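Local coordinates for protein dnab-like replicative helicase (Bacillus phage SPP1, PDB 3BH0) that probably hydrolyses ATP to unwind duplex DNA as the ATPase domain of a DnaB-family replicative helicase, at residues 90-104 with 148-162. Numbering follows the deposited sequence.
Sequences KNMSDNDDVVNLHSL and EISNSNINIFDKAGQ
His102 and Phe157 turn their rings the same way, each with CG anti to its own carbonyl carbon (chi1 -69° and -65°), and, paired in register on one face of two neighbouring strands, they lie side by side. The strands, 98-103 and 154-157, run parallel at the edge of the RecA-like P-loop NTPase sheet, with 154-157 outermost in this chain. The two ring planes are nearly parallel but slid apart, their centroids 4.8 Å from each other, so that CD2 of Phe157 sits over the rim of one imidazole face; flat aromatic groups suit this surface, which helix 164-176 covers. On the other face Leu101 and Ile156 supply the branched, apolar bulk that meets helix 108-119, while Val99 lies beside Ile154.

Five backbone bonds zip the strands together, beginning with Val99 N to Asn153 O (2.7 Å) and ending with Ser103 N to Phe157 O.

Where helix 81-93 gives way to its strand through a Schellman motif, Ser93 and Asn153 join the two chain segments. A chi1 of 173° swings Ser93 OG away from its own backbone N toward the other segment, where it accepts from Asn153 N at 3.0 Å. The short side chain of Asn153 places ND2 within weak bonding distance of the carbonyls of Ser93 and Asp97. Beside them CD1 of Ile154 packs 3.9 Å from CB of Ser93. Farther out, the long chain of Lys90 carries NZ to 3.4 Å from both OE1 and OE2 of Glu148, a loose salt bridge, with Asp94 as a more distant second partner.

At the opposite end Gln162, with its chain extended, reaches across to direct NE2 at two carbonyls: it lies in the carbonyl plane of Lys159, on a lone pair of O at 2.9 Å, and it approaches Phe157 O from the face opposite to Ser103 N.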
# COMPACT_ATOMS: atom_id res chain seq x y z
N LYS A 90 -3.40 -8.27 1.02
CA LYS A 90 -3.75 -9.68 1.10
C LYS A 90 -2.55 -10.55 0.77
O LYS A 90 -2.36 -11.60 1.38
CB LYS A 90 -4.94 -10.00 0.20
CG LYS A 90 -5.77 -11.21 0.65
CD LYS A 90 -5.48 -12.41 -0.23
CE LYS A 90 -6.16 -13.67 0.28
NZ LYS A 90 -6.01 -14.74 -0.78
N ASN A 91 -1.74 -10.10 -0.19
CA ASN A 91 -0.50 -10.75 -0.58
C ASN A 91 0.53 -10.85 0.55
O ASN A 91 1.21 -11.86 0.69
CB ASN A 91 0.14 -10.00 -1.74
CG ASN A 91 -0.47 -10.35 -3.07
OD1 ASN A 91 -1.27 -11.29 -3.17
ND2 ASN A 91 -0.10 -9.61 -4.10
N MET A 92 0.63 -9.78 1.32
CA MET A 92 1.47 -9.75 2.52
C MET A 92 0.90 -10.61 3.62
O MET A 92 1.65 -11.26 4.35
CB MET A 92 1.62 -8.33 3.03
CG MET A 92 2.32 -7.42 2.08
SD MET A 92 2.19 -5.74 2.66
CE MET A 92 2.90 -4.94 1.25
N SER A 93 -0.42 -10.59 3.77
CA SER A 93 -1.10 -11.47 4.71
C SER A 93 -0.77 -12.92 4.40
O SER A 93 -0.63 -13.73 5.31
CB SER A 93 -2.60 -11.25 4.66
OG SER A 93 -3.27 -12.21 5.46
N ASP A 94 -0.64 -13.24 3.11
CA ASP A 94 -0.34 -14.59 2.65
C ASP A 94 1.09 -15.06 2.96
O ASP A 94 1.36 -16.26 2.99
CB ASP A 94 -0.61 -14.71 1.15
CG ASP A 94 -2.10 -14.73 0.81
OD1 ASP A 94 -2.95 -14.71 1.73
OD2 ASP A 94 -2.39 -14.77 -0.40
N ASN A 95 2.01 -14.13 3.18
CA ASN A 95 3.34 -14.48 3.69
C ASN A 95 3.28 -14.70 5.20
O ASN A 95 4.30 -14.96 5.83
CB ASN A 95 4.31 -13.35 3.37
CG ASN A 95 5.55 -13.83 2.66
OD1 ASN A 95 6.67 -13.58 3.13
ND2 ASN A 95 5.37 -14.49 1.52
N ASP A 96 2.08 -14.58 5.76
CA ASP A 96 1.84 -14.63 7.21
C ASP A 96 2.43 -13.41 7.95
O ASP A 96 2.71 -13.47 9.16
CB ASP A 96 2.29 -15.95 7.84
CG ASP A 96 1.43 -16.34 9.04
OD1 ASP A 96 1.90 -16.13 10.19
OD2 ASP A 96 0.29 -16.84 8.83
N ASP A 97 2.59 -12.31 7.22
CA ASP A 97 2.90 -11.03 7.83
C ASP A 97 1.58 -10.44 8.29
O ASP A 97 0.51 -10.89 7.84
CB ASP A 97 3.62 -10.12 6.84
CG ASP A 97 4.99 -10.65 6.46
OD1 ASP A 97 5.82 -10.86 7.37
OD2 ASP A 97 5.25 -10.86 5.25
N VAL A 98 1.65 -9.46 9.19
CA VAL A 98 0.47 -8.83 9.79
C VAL A 98 0.21 -7.46 9.16
O VAL A 98 1.08 -6.59 9.17
CB VAL A 98 0.63 -8.68 11.33
CG1 VAL A 98 -0.59 -8.01 11.96
CG2 VAL A 98 0.87 -10.04 11.97
N VAL A 99 -1.00 -7.27 8.62
CA VAL A 99 -1.39 -6.02 7.99
C VAL A 99 -2.42 -5.25 8.81
O VAL A 99 -3.50 -5.75 9.10
CB VAL A 99 -1.91 -6.24 6.54
CG1 VAL A 99 -2.16 -4.89 5.86
CG2 VAL A 99 -0.92 -7.08 5.72
N ASN A 100 -2.06 -4.03 9.20
CA ASN A 100 -2.97 -3.11 9.87
C ASN A 100 -3.42 -2.07 8.84
O ASN A 100 -2.64 -1.22 8.42
CB ASN A 100 -2.26 -2.39 11.02
CG ASN A 100 -2.29 -3.17 12.33
OD1 ASN A 100 -2.75 -4.31 12.39
ND2 ASN A 100 -1.79 -2.53 13.39
N LEU A 101 -4.68 -2.15 8.45
CA LEU A 101 -5.22 -1.21 7.48
C LEU A 101 -5.99 -0.12 8.20
O LEU A 101 -6.99 -0.39 8.86
CB LEU A 101 -6.10 -1.91 6.46
CG LEU A 101 -7.03 -1.02 5.64
CD1 LEU A 101 -6.30 0.02 4.75
CD2 LEU A 101 -7.99 -1.89 4.81
N HIS A 102 -5.50 1.11 8.07
CA HIS A 102 -6.16 2.25 8.65
C HIS A 102 -6.95 2.94 7.55
O HIS A 102 -6.40 3.64 6.70
CB HIS A 102 -5.15 3.16 9.34
CG HIS A 102 -4.56 2.56 10.58
ND1 HIS A 102 -3.56 1.61 10.54
CD2 HIS A 102 -4.85 2.75 11.89
CE1 HIS A 102 -3.26 1.24 11.77
NE2 HIS A 102 -4.02 1.92 12.61
N SER A 103 -8.26 2.68 7.56
CA SER A 103 -9.12 3.12 6.48
C SER A 103 -10.04 4.25 6.93
O SER A 103 -11.02 4.05 7.63
CB SER A 103 -9.86 1.94 5.86
OG SER A 103 -11.15 1.80 6.38
N LEU A 104 -9.67 5.45 6.50
CA LEU A 104 -10.26 6.67 6.97
C LEU A 104 -11.39 7.09 6.04
O LEU A 104 -12.29 7.85 6.40
CB LEU A 104 -9.17 7.73 7.04
CG LEU A 104 -8.18 7.47 8.18
CD1 LEU A 104 -6.77 7.34 7.63
CD2 LEU A 104 -8.25 8.62 9.14
N GLU A 148 -10.80 -17.47 3.57
CA GLU A 148 -9.47 -16.87 3.42
C GLU A 148 -9.28 -15.56 4.18
O GLU A 148 -8.21 -15.34 4.77
CB GLU A 148 -9.12 -16.69 1.94
CG GLU A 148 -8.65 -17.98 1.33
CD GLU A 148 -7.60 -17.76 0.28
OE1 GLU A 148 -7.99 -17.48 -0.87
OE2 GLU A 148 -6.39 -17.87 0.61
N ILE A 149 -10.31 -14.71 4.17
CA ILE A 149 -10.29 -13.42 4.88
C ILE A 149 -10.33 -13.65 6.40
O ILE A 149 -9.67 -12.92 7.16
CB ILE A 149 -11.47 -12.49 4.45
CG1 ILE A 149 -11.63 -12.43 2.93
CG2 ILE A 149 -11.31 -11.07 5.01
CD1 ILE A 149 -10.44 -11.87 2.19
N SER A 150 -11.09 -14.66 6.83
CA SER A 150 -11.20 -15.05 8.24
C SER A 150 -9.89 -15.59 8.81
O SER A 150 -9.58 -15.37 9.98
CB SER A 150 -12.28 -16.12 8.42
OG SER A 150 -12.58 -16.30 9.79
N ASN A 151 -9.14 -16.29 7.97
CA ASN A 151 -7.85 -16.85 8.34
C ASN A 151 -6.70 -16.03 7.77
O ASN A 151 -5.67 -16.57 7.34
CB ASN A 151 -7.77 -18.33 7.92
CG ASN A 151 -8.75 -19.21 8.69
OD1 ASN A 151 -9.92 -18.86 8.88
ND2 ASN A 151 -8.26 -20.37 9.15
N SER A 152 -6.89 -14.71 7.75
CA SER A 152 -5.87 -13.78 7.30
C SER A 152 -5.43 -12.87 8.46
O SER A 152 -6.10 -12.80 9.50
CB SER A 152 -6.38 -12.93 6.13
OG SER A 152 -7.21 -11.89 6.60
N ASN A 153 -4.31 -12.18 8.25
CA ASN A 153 -3.74 -11.28 9.24
C ASN A 153 -3.98 -9.81 8.85
O ASN A 153 -3.07 -8.98 8.86
CB ASN A 153 -2.25 -11.58 9.43
CG ASN A 153 -1.97 -13.06 9.44
OD1 ASN A 153 -2.37 -13.77 10.36
ND2 ASN A 153 -1.31 -13.55 8.39
N ILE A 154 -5.23 -9.54 8.49
CA ILE A 154 -5.64 -8.22 8.07
C ILE A 154 -6.43 -7.67 9.22
O ILE A 154 -7.45 -8.23 9.59
CB ILE A 154 -6.53 -8.28 6.80
CG1 ILE A 154 -5.84 -9.02 5.66
CG2 ILE A 154 -6.97 -6.86 6.37
CD1 ILE A 154 -5.03 -8.14 4.74
N ASN A 155 -5.94 -6.60 9.81
CA ASN A 155 -6.73 -5.85 10.77
C ASN A 155 -7.16 -4.60 10.07
O ASN A 155 -6.46 -4.12 9.17
CB ASN A 155 -5.91 -5.46 12.00
CG ASN A 155 -5.49 -6.66 12.81
OD1 ASN A 155 -4.34 -7.13 12.71
ND2 ASN A 155 -6.42 -7.17 13.62
N ILE A 156 -8.31 -4.07 10.48
CA ILE A 156 -8.83 -2.85 9.91
C ILE A 156 -9.21 -1.87 11.00
O ILE A 156 -9.93 -2.23 11.93
CB ILE A 156 -10.03 -3.09 8.96
CG1 ILE A 156 -9.67 -4.14 7.89
CG2 ILE A 156 -10.45 -1.77 8.30
CD1 ILE A 156 -10.82 -4.55 6.94
N PHE A 157 -8.73 -0.63 10.88
CA PHE A 157 -9.11 0.44 11.79
C PHE A 157 -9.81 1.54 11.01
O PHE A 157 -9.16 2.32 10.30
CB PHE A 157 -7.87 0.99 12.53
CG PHE A 157 -7.20 -0.01 13.45
CD1 PHE A 157 -7.42 0.05 14.82
CD2 PHE A 157 -6.35 -0.99 12.94
CE1 PHE A 157 -6.81 -0.86 15.67
CE2 PHE A 157 -5.72 -1.91 13.79
CZ PHE A 157 -5.96 -1.84 15.16
N ASP A 158 -11.12 1.61 11.15
CA ASP A 158 -11.95 2.43 10.28
C ASP A 158 -12.45 3.74 10.87
O ASP A 158 -13.30 4.39 10.27
CB ASP A 158 -13.13 1.60 9.71
CG ASP A 158 -14.25 1.38 10.72
OD1 ASP A 158 -14.10 1.80 11.90
OD2 ASP A 158 -15.29 0.80 10.33
N LYS A 159 -11.92 4.15 12.01
CA LYS A 159 -12.29 5.43 12.63
C LYS A 159 -11.99 6.61 11.71
O LYS A 159 -10.89 6.72 11.15
CB LYS A 159 -11.56 5.61 13.95
CG LYS A 159 -12.19 6.65 14.84
CD LYS A 159 -11.31 6.95 16.03
CE LYS A 159 -11.98 7.97 16.92
NZ LYS A 159 -11.01 9.04 17.29
N ALA A 160 -12.98 7.49 11.55
CA ALA A 160 -12.88 8.60 10.60
C ALA A 160 -11.69 9.52 10.91
O ALA A 160 -10.97 9.92 10.00
CB ALA A 160 -14.18 9.37 10.54
N GLY A 161 -11.51 9.85 12.20
CA GLY A 161 -10.48 10.78 12.65
C GLY A 161 -9.34 10.06 13.35
O GLY A 161 -9.52 9.53 14.44
N GLN A 162 -8.19 10.02 12.69
CA GLN A 162 -7.02 9.32 13.22
C GLN A 162 -5.79 10.17 12.97
O GLN A 162 -5.54 10.62 11.84
CB GLN A 162 -6.80 7.96 12.55
CG GLN A 162 -7.96 7.00 12.63
CD GLN A 162 -7.62 5.66 12.01
OE1 GLN A 162 -6.55 5.13 12.23
NE2 GLN A 162 -8.53 5.12 11.20